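Local coordinates for protein serine proteinase inhibitor A (Sagittaria sagittifolia, PDB 3E8L) that probably inhibits one trypsin and one chymotrypsin molecule at the same time through two reactive sites, as a Kunitz-type proteinase inhibitor, at residues Lys52-Glu57 against Phe114-Ala119; Arg84-Phe89 against Asp98-Ile103; Pro94-Thr99 against Tyr122-Asn127. The protein carries 2 engineered substitutions. All coordinates share one frame; numbering follows the deposited sequence. Where two conformers were deposited one is given.

Contact 1. Residues Lys52-Glu57 against Phe114-Ala119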
loop_
_atom_site.group_PDB
_atom_site.type_symbol
_atom_site.label_atom_id
_atom_site.label_comp_id
_atom_site.label_asym_id
_atom_site.label_seq_id
_atom_site.Cartn_x
_atom_site.Cartn_y
_atom_site.Cartn_z
ATOM N N LYS A 52 11.802 -0.723 9.071
ATOM C CA LYS A 52 10.506 -0.492 9.726
ATOM C C LYS A 52 10.532 0.333 11.027
ATOM O O LYS A 52 11.428 0.194 11.859
ATOM C CB LYS A 52 9.829 -1.837 9.959
ATOM C CG LYS A 52 8.392 -1.775 10.439
ATOM C CD LYS A 52 7.814 -3.178 10.580
ATOM C CE LYS A 52 7.613 -3.829 9.233
ATOM N NZ LYS A 52 6.838 -5.080 9.394
ATOM N N SER A 53 9.518 1.177 11.189
ATOM C CA SER A 53 9.402 2.101 12.315
ATOM C C SER A 53 8.013 2.029 12.926
ATOM O O SER A 53 7.065 1.575 12.264
ATOM C CB SER A 53 9.626 3.535 11.834
ATOM O OG SER A 53 10.991 3.823 11.627
ATOM N N TYR A 54 7.875 2.477 14.178
ATOM C CA TYR A 54 6.538 2.678 14.748
ATOM C C TYR A 54 6.104 4.094 14.422
ATOM O O TYR A 54 6.910 5.025 14.570
ATOM C CB TYR A 54 6.528 2.511 16.262
ATOM C CG TYR A 54 6.863 1.129 16.761
ATOM C CD1 TYR A 54 5.890 0.157 16.848
ATOM C CD2 TYR A 54 8.154 0.809 17.173
ATOM C CE1 TYR A 54 6.176 -1.102 17.325
ATOM C CE2 TYR A 54 8.463 -0.459 17.650
ATOM C CZ TYR A 54 7.456 -1.420 17.724
ATOM O OH TYR A 54 7.722 -2.693 18.193
ATOM N N VAL A 55 4.854 4.246 13.970
ATOM C CA VAL A 55 4.200 5.551 13.925
ATOM C C VAL A 55 3.820 5.968 15.354
ATOM O O VAL A 55 3.027 5.302 16.032
ATOM C CB VAL A 55 2.940 5.548 13.036
ATOM C CG1 VAL A 55 2.379 6.967 12.911
ATOM C CG2 VAL A 55 3.245 4.991 11.671
ATOM N N TYR A 56 4.414 7.057 15.810
ATOM C CA TYR A 56 4.133 7.596 17.137
ATOM C C TYR A 56 4.027 9.122 17.102
ATOM O O TYR A 56 4.445 9.775 16.134
ATOM C CB TYR A 56 5.234 7.177 18.112
ATOM C CG TYR A 56 6.390 8.153 18.246
ATOM C CD1 TYR A 56 6.644 8.790 19.458
ATOM C CD2 TYR A 56 7.231 8.437 17.165
ATOM C CE1 TYR A 56 7.695 9.692 19.592
ATOM C CE2 TYR A 56 8.283 9.337 17.284
ATOM C CZ TYR A 56 8.513 9.959 18.497
ATOM O OH TYR A 56 9.566 10.848 18.623
ATOM N N GLU A 57 3.487 9.693 18.167
ATOM C CA GLU A 57 3.359 11.132 18.263
ATOM C C GLU A 57 4.630 11.741 18.859
ATOM O O GLU A 57 4.991 11.455 19.999
ATOM C CB GLU A 57 2.162 11.462 19.121
ATOM C CG GLU A 57 1.704 12.885 19.006
ATOM C CD GLU A 57 0.638 13.206 20.030
ATOM O OE1 GLU A 57 -0.235 12.338 20.238
ATOM O OE2 GLU A 57 0.683 14.307 20.626
ATOM N N PHE A 114 -1.052 -4.787 21.207
ATOM C CA PHE A 114 -1.761 -4.094 20.154
ATOM C C PHE A 114 -1.212 -4.421 18.768
ATOM O O PHE A 114 -0.139 -5.008 18.630
ATOM C CB PHE A 114 -1.737 -2.581 20.400
ATOM C CG PHE A 114 -0.367 -1.936 20.256
ATOM C CD1 PHE A 114 -0.225 -0.755 19.519
ATOM C CD2 PHE A 114 0.766 -2.483 20.865
ATOM C CE1 PHE A 114 1.010 -0.132 19.391
ATOM C CE2 PHE A 114 2.011 -1.872 20.738
ATOM C CZ PHE A 114 2.129 -0.684 19.995
ATOM N N GLN A 115 -1.989 -4.048 17.755
ATOM C CA GLN A 115 -1.511 -3.989 16.389
ATOM C C GLN A 115 -1.049 -2.561 16.114
ATOM O O GLN A 115 -1.877 -1.667 15.972
ATOM C CB GLN A 115 -2.621 -4.369 15.415
ATOM C CG GLN A 115 -3.148 -5.765 15.573
ATOM C CD GLN A 115 -4.208 -6.059 14.550
ATOM O OE1 GLN A 115 -5.404 -5.991 14.846
ATOM N NE2 GLN A 115 -3.781 -6.318 13.311
ATOM N N PRO A 116 0.279 -2.332 16.046
ATOM C CA PRO A 116 0.694 -0.949 15.787
ATOM C C PRO A 116 0.487 -0.561 14.337
ATOM O O PRO A 116 0.349 -1.435 13.483
ATOM C CB PRO A 116 2.193 -0.968 16.102
ATOM C CG PRO A 116 2.599 -2.383 15.983
ATOM C CD PRO A 116 1.422 -3.198 16.387
ATOM N N ILE A 117 0.434 0.739 14.067
ATOM C CA ILE A 117 0.600 1.230 12.714
ATOM C C ILE A 117 2.109 1.374 12.566
ATOM O O ILE A 117 2.770 1.963 13.434
ATOM C CB ILE A 117 -0.071 2.607 12.493
ATOM C CG1 ILE A 117 -1.538 2.573 12.927
ATOM C CG2 ILE A 117 0.040 3.017 11.040
ATOM C CD1 ILE A 117 -2.315 1.392 12.378
ATOM N N THR A 118 2.658 0.801 11.500
ATOM C CA THR A 118 4.088 0.900 11.245
ATOM C C THR A 118 4.290 1.751 9.997
ATOM O O THR A 118 3.310 2.130 9.340
ATOM C CB THR A 118 4.778 -0.498 11.128
ATOM O OG1 THR A 118 4.243 -1.215 10.008
ATOM C CG2 THR A 118 4.565 -1.305 12.389
ATOM N N ALA A 119 5.540 2.074 9.684
ATOM C CA ALA A 119 5.844 2.789 8.471
ATOM C C ALA A 119 7.138 2.274 7.923
ATOM O O ALA A 119 8.147 2.209 8.636
ATOM C CB ALA A 119 5.962 4.278 8.745
HETATM O O HOH W 1 4.146 -3.821 10.212
HETATM O O HOH W 2 10.756 3.889 8.668
#
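Val55 sets CG1 anti to its own backbone N (chi1 -174°), which leaves CG2 as the branch that meets 114-119. Ile117 has CG2 anti to its N, which brings that methyl to Val55 CG2 at 3.8 Å, while Ala119 CB adjoins Val55 CG2 from further along the strand. Branched valine and isoleucine suit this buried side, where Trp101 also packs on Val55, Ile117 and Ala119. Tyr54, with CG anti to its carbonyl carbon, starts away from 114-119, yet its ring swings back and offers an edge to Pro116: CD1 lies 3.9 Å from Pro116 CB, near the ring plane. The ring's hydroxyl is held by Glu107.

The backbones form an antiparallel pairing inside the curled sheet of a beta-trefoil, though the short strands run 126° apart in direction and so are far from straight antiparallel. Ser53 and Ala119 are a hydrogen-bonded pair: Ser53 N donates to Ala119 O at 3.1 Å, and Ala119 N returns a bond to Ser53 O at 3.0 Å. One step on, Tyr54 and Thr118 are a non-hydrogen-bonded pair, after which Val55 N reaches Ile117 O at 3.1 Å with a fairly straight N-H (161°). In each of the three bonds the donor stands above the carbonyl plane.

Toward the Lys52 end the contact turns polar. Lys52 is extended as far as CD, crosses obliquely over Thr118 and then bends at chi3; NZ donates to a water 3.1 Å away that is also hydrogen-bonded to Thr118 OG1. A second water donates to Ala119 O and is hydrogen-bonded to Ser53 OG at 3.0 Å, the short serine side chain placing its hydroxyl within reach of the water beside that carbonyl.

Contact 2. Residues Arg84-Phe89 against Asp98-Ile103. With SO4 (sulfate ion), chain I.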
loop_
_atom_site.group_PDB
_atom_site.type_symbol
_atom_site.label_atom_id
_atom_site.label_comp_id
_atom_site.label_asym_id
_atom_site.label_seq_id
_atom_site.Cartn_x
_atom_site.Cartn_y
_atom_site.Cartn_z
ATOM N N ARG A 84 -9.851 5.987 0.630
ATOM C CA ARG A 84 -8.671 5.292 1.123
ATOM C C ARG A 84 -7.398 5.686 0.391
ATOM O O ARG A 84 -7.368 5.778 -0.837
ATOM C CB ARG A 84 -8.900 3.774 1.109
ATOM C CG ARG A 84 -9.555 3.319 2.388
ATOM C CD ARG A 84 -11.079 3.495 2.393
ATOM N NE ARG A 84 -11.615 2.381 1.649
ATOM C CZ ARG A 84 -12.438 1.469 2.122
ATOM N NH1 ARG A 84 -12.919 1.556 3.350
ATOM N NH2 ARG A 84 -12.790 0.481 1.323
ATOM N N TYR A 85 -6.359 5.927 1.173
ATOM C CA TYR A 85 -5.095 6.399 0.648
ATOM C C TYR A 85 -3.900 5.745 1.296
ATOM O O TYR A 85 -3.943 5.341 2.465
ATOM C CB TYR A 85 -5.004 7.903 0.813
ATOM C CG TYR A 85 -6.172 8.581 0.185
ATOM C CD1 TYR A 85 -6.261 8.706 -1.201
ATOM C CD2 TYR A 85 -7.207 9.070 0.966
ATOM C CE1 TYR A 85 -7.358 9.325 -1.790
ATOM C CE2 TYR A 85 -8.305 9.678 0.394
ATOM C CZ TYR A 85 -8.381 9.803 -0.980
ATOM O OH TYR A 85 -9.477 10.417 -1.528
ATOM N N LYS A 86 -2.833 5.642 0.508
ATOM C CA LYS A 86 -1.517 5.249 0.988
ATOM C C LYS A 86 -0.895 6.474 1.663
ATOM O O LYS A 86 -0.882 7.563 1.076
ATOM C CB LYS A 86 -0.695 4.803 -0.214
ATOM C CG LYS A 86 0.746 4.372 0.039
ATOM C CD LYS A 86 1.190 3.559 -1.197
ATOM C CE LYS A 86 2.678 3.643 -1.472
ATOM N NZ LYS A 86 2.965 3.366 -2.910
ATOM N N PHE A 87 -0.421 6.302 2.897
ATOM C CA PHE A 87 0.285 7.357 3.650
ATOM C C PHE A 87 1.782 7.077 3.585
ATOM O O PHE A 87 2.202 5.959 3.854
ATOM C CB PHE A 87 -0.157 7.348 5.116
ATOM C CG PHE A 87 -1.507 7.986 5.372
ATOM C CD1 PHE A 87 -2.517 7.973 4.403
ATOM C CD2 PHE A 87 -1.775 8.575 6.615
ATOM C CE1 PHE A 87 -3.765 8.556 4.668
ATOM C CE2 PHE A 87 -3.009 9.144 6.880
ATOM C CZ PHE A 87 -4.000 9.143 5.914
ATOM N N SER A 88 2.590 8.078 3.245
ATOM C CA SER A 88 4.031 7.874 3.105
ATOM C C SER A 88 4.793 9.060 3.672
ATOM O O SER A 88 4.576 10.204 3.277
ATOM C CB SER A 88 4.406 7.661 1.642
ATOM O OG SER A 88 3.908 6.420 1.145
ATOM N N PHE A 89 5.670 8.786 4.618
ATOM C CA PHE A 89 6.509 9.813 5.158
ATOM C C PHE A 89 7.529 10.299 4.134
ATOM O O PHE A 89 8.072 9.519 3.355
ATOM C CB PHE A 89 7.254 9.299 6.387
ATOM C CG PHE A 89 6.412 9.227 7.635
ATOM C CD1 PHE A 89 5.727 10.353 8.105
ATOM C CD2 PHE A 89 6.339 8.047 8.358
ATOM C CE1 PHE A 89 4.952 10.285 9.283
ATOM C CE2 PHE A 89 5.586 7.964 9.529
ATOM C CZ PHE A 89 4.896 9.078 10.001
ATOM N N ASP A 98 10.926 1.660 1.571
ATOM C CA ASP A 98 9.885 2.648 1.393
ATOM C C ASP A 98 9.492 3.190 2.762
ATOM O O ASP A 98 10.109 2.867 3.768
ATOM C CB ASP A 98 8.683 2.101 0.618
ATOM C CG ASP A 98 8.003 0.944 1.315
ATOM O OD1 ASP A 98 7.729 1.045 2.524
ATOM O OD2 ASP A 98 7.721 -0.065 0.645
ATOM N N THR A 99 8.471 4.028 2.786
ATOM C CA THR A 99 8.061 4.752 3.972
ATOM C C THR A 99 6.521 4.722 4.113
ATOM O O THR A 99 5.938 5.529 4.850
ATOM C CB THR A 99 8.564 6.238 3.928
ATOM O OG1 THR A 99 7.971 6.903 2.809
ATOM C CG2 THR A 99 10.072 6.324 3.811
ATOM N N ALA A 100 5.862 3.811 3.400
ATOM C CA ALA A 100 4.400 3.728 3.447
ATOM C C ALA A 100 3.946 3.174 4.806
ATOM O O ALA A 100 4.638 2.352 5.412
ATOM C CB ALA A 100 3.881 2.882 2.306
ATOM N N TRP A 101 2.805 3.639 5.285
ATOM C CA TRP A 101 2.257 3.175 6.545
ATOM C C TRP A 101 1.619 1.829 6.360
ATOM O O TRP A 101 1.118 1.529 5.275
ATOM C CB TRP A 101 1.155 4.120 7.024
ATOM C CG TRP A 101 1.596 5.426 7.528
ATOM C CD1 TRP A 101 2.770 6.072 7.248
ATOM C CD2 TRP A 101 0.848 6.303 8.383
ATOM N NE1 TRP A 101 2.808 7.288 7.907
ATOM C CE2 TRP A 101 1.633 7.451 8.600
ATOM C CE3 TRP A 101 -0.398 6.219 9.001
ATOM C CZ2 TRP A 101 1.206 8.499 9.402
ATOM C CZ3 TRP A 101 -0.820 7.268 9.785
ATOM C CH2 TRP A 101 -0.022 8.385 9.985
ATOM N N SER A 102 1.596 1.013 7.418
ATOM C CA SER A 102 0.668 -0.129 7.417
ATOM C C SER A 102 0.257 -0.687 8.769
ATOM O O SER A 102 0.856 -0.364 9.795
ATOM C CB SER A 102 1.138 -1.247 6.470
ATOM O OG SER A 102 2.365 -1.752 6.859
ATOM N N ILE A 103 -0.798 -1.497 8.753
ATOM C CA ILE A 103 -1.268 -2.190 9.925
ATOM C C ILE A 103 -0.280 -3.285 10.261
ATOM O O ILE A 103 -0.015 -4.178 9.471
ATOM C CB ILE A 103 -2.631 -2.827 9.695
ATOM C CG1 ILE A 103 -3.578 -1.821 9.059
ATOM C CG2 ILE A 103 -3.206 -3.312 11.023
ATOM C CD1 ILE A 103 -4.765 -2.454 8.436
HETATM S S SO4 I . -0.481 3.234 -4.924
HETATM O O1 SO4 I . 0.583 2.247 -4.720
HETATM O O2 SO4 I . 0.077 4.472 -5.464
HETATM O O3 SO4 I . -1.505 2.691 -5.820
HETATM O O4 SO4 I . -1.106 3.554 -3.646
#
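An aromatic cluster in the core of the beta-trefoil joins strand 84-89 to strand 101-103, with the indole of Trp101 between Phe87 and Phe89. The backbone puts Phe87 CB over a face of the indole, 3.6 Å from the centroid of the five-membered ring, a CH-pi contact 15° off the normal. With CG anti to the carbonyl carbon, chi1 carries the phenyl on toward the six-membered ring and turns its edge to that face, a T-shaped pair with planes at 59° in which CD2 stands 3.6 Å from Trp101 CZ3. Phe89 meets the indole differently. Trp101 NE1 lies over one face of the Phe89 ring, displaced toward its rim and 3.3 Å from CE2, and the two planes are merely oblique. Phe131 and Phe69 extend this cluster, where large flat side chains suit a buried site between strands.

The strands diverge, their N-to-C directions differing widely, and a single bridge joins the backbones, between Ser88 and Ala100. Trp101 N donates to Phe87 O at 2.8 Å, nearly along the C=O axis, whereas Phe89 N reaches Thr99 O at a longer 3.3 Å from above the carbonyl plane. The methyl of Ala100 is small enough to fit where the backbones approach closely, and it rests against Ser88 OG and Lys86 CE.

Thr99, its OG1 in the crowded position between N and carbonyl carbon (chi1 62°), donates that hydroxyl to an in-plane lone pair of Phe89 O at 2.7 Å. The extended Lys86 chain passes Ala100 CB and ends at a sulfate, NZ donating to its O1 at 3.2 Å; the ion is probably left from the crystallisation liquor, and the lysine also makes a cation-pi contact with Phe128.

Contact 3. Residues Pro94-Thr99 against Tyr122-Asn127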
loop_
_atom_site.group_PDB
_atom_site.type_symbol
_atom_site.label_atom_id
_atom_site.label_comp_id
_atom_site.label_asym_id
_atom_site.label_seq_id
_atom_site.Cartn_x
_atom_site.Cartn_y
_atom_site.Cartn_z
ATOM N N PRO A 94 17.404 4.777 3.023
ATOM C CA PRO A 94 18.167 3.992 2.044
ATOM C C PRO A 94 17.206 3.418 1.003
ATOM O O PRO A 94 16.086 3.043 1.367
ATOM C CB PRO A 94 18.777 2.874 2.888
ATOM C CG PRO A 94 17.844 2.717 4.050
ATOM C CD PRO A 94 17.313 4.096 4.330
ATOM N N LEU A 95 17.617 3.349 -0.270
ATOM C CA LEU A 95 16.627 3.122 -1.350
ATOM C C LEU A 95 15.972 1.735 -1.359
ATOM O O LEU A 95 14.951 1.544 -2.005
ATOM C CB LEU A 95 17.123 3.557 -2.733
ATOM C CG LEU A 95 17.496 5.042 -2.881
ATOM C CD1 LEU A 95 17.824 5.373 -4.323
ATOM C CD2 LEU A 95 16.402 5.982 -2.336
ATOM N N ILE A 96 16.528 0.783 -0.614
ATOM C CA ILE A 96 15.847 -0.485 -0.422
ATOM C C ILE A 96 14.555 -0.338 0.453
ATOM O O ILE A 96 13.680 -1.218 0.452
ATOM C CB ILE A 96 16.832 -1.575 0.084
ATOM C CG1 ILE A 96 16.312 -2.992 -0.246
ATOM C CG2 ILE A 96 17.172 -1.357 1.569
ATOM C CD1 ILE A 96 17.080 -4.157 0.404
ATOM N N CYS A 97 14.389 0.782 1.121
ATOM C CA CYS A 97 13.238 0.960 1.977
ATOM C C CYS A 97 12.216 1.969 1.454
ATOM O O CYS A 97 12.590 3.006 0.963
ATOM C CB CYS A 97 13.720 1.382 3.375
ATOM S SG CYS A 97 14.692 0.173 4.278
ATOM N N ASP A 98 10.926 1.660 1.571
ATOM C CA ASP A 98 9.885 2.648 1.393
ATOM C C ASP A 98 9.492 3.190 2.762
ATOM O O ASP A 98 10.109 2.867 3.768
ATOM C CB ASP A 98 8.683 2.101 0.618
ATOM C CG ASP A 98 8.003 0.944 1.315
ATOM O OD1 ASP A 98 7.729 1.045 2.524
ATOM O OD2 ASP A 98 7.721 -0.065 0.645
ATOM N N THR A 99 8.471 4.028 2.786
ATOM C CA THR A 99 8.061 4.752 3.972
ATOM C C THR A 99 6.521 4.722 4.113
ATOM O O THR A 99 5.938 5.529 4.850
ATOM C CB THR A 99 8.564 6.238 3.928
ATOM O OG1 THR A 99 7.971 6.903 2.809
ATOM C CG2 THR A 99 10.072 6.324 3.811
ATOM N N TYR A 122 10.900 -3.142 3.259
ATOM C CA TYR A 122 11.642 -3.385 2.035
ATOM C C TYR A 122 10.730 -3.077 0.849
ATOM O O TYR A 122 9.621 -3.613 0.768
ATOM C CB TYR A 122 12.073 -4.839 2.011
ATOM C CG TYR A 122 13.103 -5.188 3.058
ATOM C CD1 TYR A 122 14.382 -4.611 3.024
ATOM C CD2 TYR A 122 12.823 -6.106 4.070
ATOM C CE1 TYR A 122 15.341 -4.927 3.958
ATOM C CE2 TYR A 122 13.793 -6.438 5.028
ATOM C CZ TYR A 122 15.045 -5.834 4.962
ATOM O OH TYR A 122 16.025 -6.127 5.875
ATOM N N PHE A 123 11.169 -2.208 -0.061
ATOM C CA PHE A 123 10.276 -1.729 -1.131
ATOM C C PHE A 123 9.607 -2.868 -1.896
ATOM O O PHE A 123 8.463 -2.725 -2.330
ATOM C CB PHE A 123 11.010 -0.833 -2.123
ATOM C CG PHE A 123 11.911 -1.588 -3.064
ATOM C CD1 PHE A 123 13.167 -2.028 -2.643
ATOM C CD2 PHE A 123 11.499 -1.874 -4.362
ATOM C CE1 PHE A 123 13.997 -2.733 -3.512
ATOM C CE2 PHE A 123 12.325 -2.582 -5.237
ATOM C CZ PHE A 123 13.567 -3.016 -4.813
ATOM N N TYR A 124 10.331 -3.982 -2.058
ATOM C CA TYR A 124 9.924 -5.076 -2.950
ATOM C C TYR A 124 8.776 -5.929 -2.403
ATOM O O TYR A 124 8.178 -6.710 -3.147
ATOM C CB TYR A 124 11.122 -5.969 -3.306
ATOM C CG TYR A 124 11.904 -6.451 -2.093
ATOM C CD1 TYR A 124 11.424 -7.487 -1.302
ATOM C CD2 TYR A 124 13.124 -5.865 -1.741
ATOM C CE1 TYR A 124 12.113 -7.927 -0.195
ATOM C CE2 TYR A 124 13.838 -6.306 -0.616
ATOM C CZ TYR A 124 13.325 -7.348 0.147
ATOM O OH TYR A 124 13.991 -7.809 1.259
ATOM N N LEU A 125 8.482 -5.796 -1.109
ATOM C CA LEU A 125 7.391 -6.545 -0.487
ATOM C C LEU A 125 6.110 -5.810 -0.812
ATOM O O LEU A 125 4.995 -6.326 -0.662
ATOM C CB LEU A 125 7.570 -6.620 1.023
ATOM C CG LEU A 125 8.801 -7.367 1.554
ATOM C CD1 LEU A 125 8.863 -7.276 3.095
ATOM C CD2 LEU A 125 8.837 -8.814 1.080
ATOM N N ASN A 126 6.293 -4.573 -1.253
ATOM C CA ASN A 126 5.190 -3.721 -1.629
ATOM C C ASN A 126 4.086 -3.638 -0.567
ATOM O O ASN A 126 2.902 -3.608 -0.901
ATOM C CB ASN A 126 4.622 -4.191 -2.962
ATOM C CG ASN A 126 3.888 -3.097 -3.671
ATOM O OD1 ASN A 126 4.464 -2.026 -3.927
ATOM N ND2 ASN A 126 2.594 -3.331 -3.975
ATOM N N ASN A 127 4.480 -3.610 0.701
ATOM C CA ASN A 127 3.528 -3.581 1.823
ATOM C C ASN A 127 3.035 -2.178 2.125
ATOM O O ASN A 127 3.822 -1.229 2.206
ATOM C CB ASN A 127 4.142 -4.160 3.106
ATOM C CG ASN A 127 4.430 -5.641 3.003
ATOM O OD1 ASN A 127 3.823 -6.350 2.204
ATOM N ND2 ASN A 127 5.372 -6.114 3.802
HETATM O O HOH W 3 6.006 -0.593 3.632
#
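Ile96 leaves the backbone with CG1 anti to its N (chi1 -157°) and CG2 in the crowded position between N and the carbonyl carbon. From CB the longer branch runs out through CG1, which lies 4.0 Å from Phe123 CE1 as the two side chains cross at about a right angle. Because chi2 is also anti, CD1 ends beside two tyrosines, both on one side of it. It sits 3.8 Å from Tyr122 CD1 and, near the plane of the other ring, 4.0 Å from the edge atom Tyr124 CE2. A slim, extended isoleucine thus lies alongside both phenols, which point the same way; Tyr124 OH lies over a face of the Tyr122 ring and is hydrogen-bonded to a basic side chain of another protein's chain.

The carbonyl behind this side chain is gripped as well. Phe123 N donates to Ile96 O at 2.7 Å in the carbonyl plane, almost straight (166°), and Phe123 CD1 brings the ring edge to the same oxygen. Two residues on, a water donates to Asp98 OD1 at 2.6 Å and to Asn127 O at 2.7 Å; the weak bonds of OD1 with Ala100 N and Asp121 N help orient the carboxylate.

Cys97, disulfide-bonded to Cys51, ends a type I beta turn that begins at Pro94, while Phe123 to Leu125 form a short 3-10 turn facing it. Pro94 pairs as an antiparallel ladder with another protein's chain, consistent with a reactive-site loop of a Kunitz-type inhibitor.

Read from the N terminus, strand 52-57 opens the longest loop, which contact 1 closes only when the chain returns as 114-119. Contact 2 lies wholly within that span: 84-89 meets 98-103 after a short excursion through strand 92-94 and the loop that follows it. Contact 3 starts on this excursion, shares Asp98 and Thr99 with contact 2, and ends at 122-127, beyond contact 1, so contacts 1 and 3 cross along the sequence. Strands 101-103 and 113-119 are sheet neighbours, and a probable hydrogen bond from Thr118 N to Ser102 O joins contacts 1 and 2 directly. Together they tie the curled sheet, the four-stranded sheet containing 84-89 and the peripheral 94-99 loop.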